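Local coordinates for protein berberine bridge enzyme-like 28 (PDB 5D79) that is a secreted plant flavoprotein oxidoreductase that binds FAD and is involved in adaptation to salt stress, at residues A[70-84]-A[118-132]. Sequence-based numbering, arbitrary orientation.
Sequences FSVSETPKPVSIITP and YIAYNKPFAVIDLRN
Ile81 and Val127 sit side by side on neighbouring parallel strands, 80-82 and 125-129, in the small mixed sheet of the PCMH-type FAD-binding domain; beta-branched residues suit such extended, buried positions. Val127 is gripped through both its amide and its carbonyl: its N donates to Ser80 O, and its O receives Ile82 N over 2.8 Å in a nearly straight bond (174°). The tightest packing lies at the start of the pairing. There Phe125, its CG lodged between backbone N and carbonyl carbon (chi1 71°), turns one ring face to Pro78, whose CB makes a CH-pi contact 3.8 Å from the centroid; the opposite face meets the backbone at Ala120 N. Replacing this ring by an alanine is likely to leave Pro78 CB without its aromatic face and open a gap between Pro78 and Ala120. On the more exposed side the compact apolar ring of Pro76 suits its place against Ile119 CG2 and the Tyr121 ring. Nearby, one water donates to Lys77 O and accepts from Phe125 N. Beyond the strands, Leu130 touches FAD, and the looser end has a weak bond from Asn132 ND2 to Thr83 O and a second water, which donates to Pro84 O and Asp129 O and accepts from Asn132 N at 2.9 Å.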
loop_
_atom_site.group_PDB
_atom_site.type_symbol
_atom_site.label_atom_id
_atom_site.label_comp_id
_atom_site.label_asym_id
_atom_site.label_seq_id
_atom_site.Cartn_x
_atom_site.Cartn_y
_atom_site.Cartn_z
ATOM N N PHE A 70 -13.302 10.486 3.429
ATOM C CA PHE A 70 -13.005 10.555 4.850
ATOM C C PHE A 70 -12.534 11.941 5.249
ATOM O O PHE A 70 -11.913 12.123 6.297
ATOM C CB PHE A 70 -11.959 9.515 5.227
ATOM C CG PHE A 70 -12.441 8.110 5.077
ATOM C CD1 PHE A 70 -13.487 7.640 5.859
ATOM C CD2 PHE A 70 -11.853 7.260 4.164
ATOM C CE1 PHE A 70 -13.940 6.340 5.731
ATOM C CE2 PHE A 70 -12.290 5.953 4.025
ATOM C CZ PHE A 70 -13.336 5.489 4.809
ATOM N N SER A 71 -12.838 12.919 4.409
ATOM C CA SER A 71 -12.553 14.303 4.743
ATOM C C SER A 71 -13.844 15.059 5.016
ATOM O O SER A 71 -13.849 16.281 5.050
ATOM C CB SER A 71 -11.784 14.982 3.618
ATOM O OG SER A 71 -12.591 15.047 2.468
ATOM N N VAL A 72 -14.940 14.333 5.200
ATOM C CA VAL A 72 -16.235 14.973 5.411
ATOM C C VAL A 72 -16.416 15.364 6.885
ATOM O O VAL A 72 -15.771 14.791 7.768
ATOM C CB VAL A 72 -17.399 14.066 4.943
ATOM C CG1 VAL A 72 -17.428 13.998 3.422
ATOM C CG2 VAL A 72 -17.286 12.679 5.536
ATOM N N SER A 73 -17.276 16.351 7.144
ATOM C CA SER A 73 -17.410 16.921 8.483
ATOM C C SER A 73 -18.003 15.928 9.487
ATOM O O SER A 73 -17.808 16.060 10.696
ATOM C CB SER A 73 -18.258 18.204 8.439
ATOM O OG SER A 73 -19.575 17.955 7.980
ATOM N N GLU A 74 -18.716 14.929 8.982
ATOM C CA GLU A 74 -19.368 13.944 9.841
ATOM C C GLU A 74 -18.404 12.872 10.363
ATOM O O GLU A 74 -18.767 12.087 11.240
ATOM C CB GLU A 74 -20.540 13.278 9.100
ATOM C CG GLU A 74 -20.385 13.177 7.576
ATOM C CD GLU A 74 -20.865 14.423 6.837
ATOM O OE1 GLU A 74 -20.216 15.485 6.961
ATOM O OE2 GLU A 74 -21.895 14.343 6.131
ATOM N N THR A 75 -17.185 12.841 9.827
ATOM C CA THR A 75 -16.171 11.892 10.278
ATOM C C THR A 75 -15.366 12.475 11.437
ATOM O O THR A 75 -15.218 13.699 11.544
ATOM C CB THR A 75 -15.221 11.481 9.130
ATOM O OG1 THR A 75 -14.685 12.646 8.488
ATOM C CG2 THR A 75 -15.968 10.630 8.101
ATOM N N PRO A 76 -14.872 11.597 12.335
ATOM C CA PRO A 76 -14.161 12.036 13.543
ATOM C C PRO A 76 -12.933 12.900 13.246
ATOM O O PRO A 76 -12.134 12.594 12.355
ATOM C CB PRO A 76 -13.754 10.711 14.208
ATOM C CG PRO A 76 -14.793 9.733 13.757
ATOM C CD PRO A 76 -15.106 10.135 12.339
ATOM N N LYS A 77 -12.799 13.983 14.002
ATOM C CA LYS A 77 -11.679 14.900 13.858
ATOM C C LYS A 77 -10.763 14.836 15.083
ATOM O O LYS A 77 -11.237 14.644 16.198
ATOM C CB LYS A 77 -12.200 16.321 13.642
ATOM C CG LYS A 77 -13.046 16.468 12.382
ATOM C CD LYS A 77 -12.274 16.015 11.144
ATOM C CE LYS A 77 -13.048 16.270 9.854
ATOM N NZ LYS A 77 -14.348 15.551 9.823
ATOM N N PRO A 78 -9.442 14.975 14.875
ATOM C CA PRO A 78 -8.502 15.010 16.000
ATOM C C PRO A 78 -8.541 16.348 16.731
ATOM O O PRO A 78 -8.866 17.375 16.139
ATOM C CB PRO A 78 -7.145 14.806 15.332
ATOM C CG PRO A 78 -7.322 15.405 13.975
ATOM C CD PRO A 78 -8.750 15.100 13.579
ATOM N N VAL A 79 -8.195 16.327 18.012
ATOM C CA VAL A 79 -8.207 17.525 18.838
ATOM C C VAL A 79 -6.842 18.233 18.723
ATOM O O VAL A 79 -6.674 19.391 19.139
ATOM C CB VAL A 79 -8.567 17.161 20.298
ATOM C CG1 VAL A 79 -7.445 16.368 20.942
ATOM C CG2 VAL A 79 -8.930 18.389 21.100
ATOM N N SER A 80 -5.876 17.538 18.115
ATOM C CA SER A 80 -4.579 18.135 17.795
ATOM C C SER A 80 -3.811 17.369 16.698
ATOM O O SER A 80 -3.933 16.144 16.565
ATOM C CB SER A 80 -3.711 18.255 19.063
ATOM O OG SER A 80 -3.556 17.017 19.736
ATOM N N ILE A 81 -3.045 18.122 15.906
ATOM C CA ILE A 81 -2.101 17.567 14.944
ATOM C C ILE A 81 -0.714 18.106 15.244
ATOM O O ILE A 81 -0.544 19.293 15.458
ATOM C CB ILE A 81 -2.472 17.923 13.491
ATOM C CG1 ILE A 81 -3.875 17.412 13.152
ATOM C CG2 ILE A 81 -1.439 17.371 12.510
ATOM C CD1 ILE A 81 -4.433 17.989 11.869
ATOM N N ILE A 82 0.278 17.232 15.266
ATOM C CA ILE A 82 1.655 17.653 15.465
ATOM C C ILE A 82 2.478 17.278 14.225
ATOM O O ILE A 82 2.450 16.129 13.770
ATOM C CB ILE A 82 2.273 17.016 16.741
ATOM C CG1 ILE A 82 1.372 17.239 17.964
ATOM C CG2 ILE A 82 3.654 17.577 17.011
ATOM C CD1 ILE A 82 0.397 16.091 18.257
ATOM N N THR A 83 3.177 18.262 13.661
ATOM C CA THR A 83 4.059 18.031 12.516
ATOM C C THR A 83 5.514 18.140 12.971
ATOM O O THR A 83 6.139 19.189 12.814
ATOM C CB THR A 83 3.793 19.034 11.328
ATOM O OG1 THR A 83 4.141 20.380 11.697
ATOM C CG2 THR A 83 2.337 18.993 10.891
ATOM N N PRO A 84 6.058 17.046 13.535
ATOM C CA PRO A 84 7.427 17.021 14.068
ATOM C C PRO A 84 8.480 17.404 13.023
ATOM O O PRO A 84 8.265 17.167 11.836
ATOM C CB PRO A 84 7.601 15.563 14.507
ATOM C CG PRO A 84 6.586 14.796 13.684
ATOM C CD PRO A 84 5.428 15.714 13.573
ATOM N N TYR A 118 -5.566 9.210 10.123
ATOM C CA TYR A 118 -6.059 10.513 10.554
ATOM C C TYR A 118 -7.477 10.401 11.098
ATOM O O TYR A 118 -8.114 11.408 11.370
ATOM C CB TYR A 118 -6.004 11.528 9.404
ATOM C CG TYR A 118 -6.705 11.062 8.154
ATOM C CD1 TYR A 118 -6.044 10.277 7.223
ATOM C CD2 TYR A 118 -8.030 11.401 7.907
ATOM C CE1 TYR A 118 -6.679 9.835 6.077
ATOM C CE2 TYR A 118 -8.682 10.961 6.765
ATOM C CZ TYR A 118 -7.997 10.181 5.850
ATOM O OH TYR A 118 -8.625 9.737 4.707
ATOM N N ILE A 119 -7.966 9.175 11.259
ATOM C CA ILE A 119 -9.241 8.929 11.932
ATOM C C ILE A 119 -9.119 7.866 13.012
ATOM O O ILE A 119 -8.612 6.777 12.758
ATOM C CB ILE A 119 -10.343 8.442 10.973
ATOM C CG1 ILE A 119 -10.443 9.323 9.730
ATOM C CG2 ILE A 119 -11.689 8.350 11.708
ATOM C CD1 ILE A 119 -11.432 8.789 8.719
ATOM N N ALA A 120 -9.596 8.190 14.207
ATOM C CA ALA A 120 -9.833 7.198 15.246
ATOM C C ALA A 120 -11.311 7.234 15.593
ATOM O O ALA A 120 -11.912 8.312 15.657
ATOM C CB ALA A 120 -8.976 7.471 16.480
ATOM N N TYR A 121 -11.911 6.069 15.807
ATOM C CA TYR A 121 -13.339 6.028 16.100
ATOM C C TYR A 121 -13.635 5.829 17.589
ATOM O O TYR A 121 -12.935 5.093 18.275
ATOM C CB TYR A 121 -14.008 4.932 15.269
ATOM C CG TYR A 121 -14.037 5.240 13.786
ATOM C CD1 TYR A 121 -14.931 6.164 13.270
ATOM C CD2 TYR A 121 -13.168 4.608 12.904
ATOM C CE1 TYR A 121 -14.964 6.452 11.922
ATOM C CE2 TYR A 121 -13.193 4.888 11.550
ATOM C CZ TYR A 121 -14.097 5.812 11.063
ATOM O OH TYR A 121 -14.138 6.110 9.717
ATOM N N ASN A 122 -14.659 6.527 18.077
ATOM C CA ASN A 122 -15.193 6.358 19.437
ATOM C C ASN A 122 -14.258 6.738 20.593
ATOM O O ASN A 122 -14.555 6.439 21.752
ATOM C CB ASN A 122 -15.665 4.912 19.638
ATOM C CG ASN A 122 -17.104 4.701 19.201
ATOM O OD1 ASN A 122 -17.373 4.295 18.067
ATOM N ND2 ASN A 122 -18.040 4.983 20.102
ATOM N N LYS A 123 -13.143 7.399 20.287
ATOM C CA LYS A 123 -12.262 7.942 21.323
ATOM C C LYS A 123 -11.382 9.060 20.759
ATOM O O LYS A 123 -10.761 8.903 19.711
ATOM C CB LYS A 123 -11.396 6.838 21.951
ATOM C CG LYS A 123 -10.549 6.004 20.978
ATOM C CD LYS A 123 -9.816 4.889 21.722
ATOM C CE LYS A 123 -8.864 4.103 20.828
ATOM N NZ LYS A 123 -8.046 3.100 21.596
ATOM N N PRO A 124 -11.341 10.202 21.456
ATOM C CA PRO A 124 -10.566 11.380 21.037
ATOM C C PRO A 124 -9.081 11.079 20.801
ATOM O O PRO A 124 -8.479 10.281 21.525
ATOM C CB PRO A 124 -10.745 12.348 22.211
ATOM C CG PRO A 124 -12.037 11.933 22.841
ATOM C CD PRO A 124 -12.087 10.443 22.704
ATOM N N PHE A 125 -8.495 11.722 19.796
ATOM C CA PHE A 125 -7.133 11.397 19.394
ATOM C C PHE A 125 -6.378 12.607 18.873
ATOM O O PHE A 125 -6.948 13.673 18.671
ATOM C CB PHE A 125 -7.142 10.301 18.323
ATOM C CG PHE A 125 -7.645 10.762 16.982
ATOM C CD1 PHE A 125 -9.005 10.931 16.752
ATOM C CD2 PHE A 125 -6.760 11.020 15.942
ATOM C CE1 PHE A 125 -9.470 11.355 15.510
ATOM C CE2 PHE A 125 -7.224 11.442 14.699
ATOM C CZ PHE A 125 -8.578 11.610 14.486
ATOM N N ALA A 126 -5.085 12.427 18.660
ATOM C CA ALA A 126 -4.260 13.425 18.015
ATOM C C ALA A 126 -3.553 12.762 16.832
ATOM O O ALA A 126 -3.549 11.532 16.728
ATOM C CB ALA A 126 -3.269 14.003 18.996
ATOM N N VAL A 127 -2.960 13.567 15.949
ATOM C CA VAL A 127 -2.272 13.053 14.765
ATOM C C VAL A 127 -0.797 13.441 14.743
ATOM O O VAL A 127 -0.463 14.602 14.884
ATOM C CB VAL A 127 -2.934 13.565 13.454
ATOM C CG1 VAL A 127 -2.046 13.278 12.254
ATOM C CG2 VAL A 127 -4.308 12.944 13.259
ATOM N N ILE A 128 0.079 12.454 14.580
ATOM C CA ILE A 128 1.492 12.693 14.279
ATOM C C ILE A 128 1.711 12.658 12.751
ATOM O O ILE A 128 1.911 11.582 12.165
ATOM C CB ILE A 128 2.419 11.637 14.951
ATOM C CG1 ILE A 128 2.037 11.409 16.415
ATOM C CG2 ILE A 128 3.875 12.049 14.844
ATOM C CD1 ILE A 128 2.770 10.262 17.053
ATOM N N ASP A 129 1.654 13.829 12.115
ATOM C CA ASP A 129 1.842 13.956 10.669
ATOM C C ASP A 129 3.337 14.092 10.374
ATOM O O ASP A 129 3.991 15.014 10.870
ATOM C CB ASP A 129 1.053 15.164 10.139
ATOM C CG ASP A 129 0.978 15.226 8.601
ATOM O OD1 ASP A 129 2.019 15.104 7.921
ATOM O OD2 ASP A 129 -0.142 15.430 8.072
ATOM N N LEU A 130 3.866 13.177 9.561
ATOM C CA LEU A 130 5.311 13.071 9.335
ATOM C C LEU A 130 5.801 13.851 8.128
ATOM O O LEU A 130 6.931 13.660 7.684
ATOM C CB LEU A 130 5.713 11.609 9.172
ATOM C CG LEU A 130 5.432 10.745 10.398
ATOM C CD1 LEU A 130 5.642 9.288 10.079
ATOM C CD2 LEU A 130 6.327 11.175 11.540
ATOM N N ARG A 131 4.959 14.744 7.623
ATOM C CA ARG A 131 5.243 15.488 6.405
ATOM C C ARG A 131 6.582 16.234 6.396
ATOM O O ARG A 131 7.143 16.472 5.337
ATOM C CB ARG A 131 4.118 16.485 6.149
ATOM C CG ARG A 131 4.045 17.638 7.142
ATOM C CD ARG A 131 2.847 18.480 6.816
ATOM N NE ARG A 131 1.731 17.607 6.481
ATOM C CZ ARG A 131 0.532 18.027 6.100
ATOM N NH1 ARG A 131 0.281 19.326 5.999
ATOM N NH2 ARG A 131 -0.416 17.141 5.820
ATOM N N ASN A 132 7.092 16.601 7.569
ATOM C CA ASN A 132 8.328 17.379 7.660
ATOM C C ASN A 132 9.587 16.522 7.690
ATOM O O ASN A 132 10.688 17.021 7.452
ATOM C CB ASN A 132 8.303 18.277 8.900
ATOM C CG ASN A 132 7.333 19.429 8.765
ATOM O OD1 ASN A 132 6.992 19.841 7.650
ATOM N ND2 ASN A 132 6.887 19.965 9.900
HETATM O O HOH W 1 -10.301 13.775 18.454
HETATM O O HOH W 2 6.207 16.463 10.377
#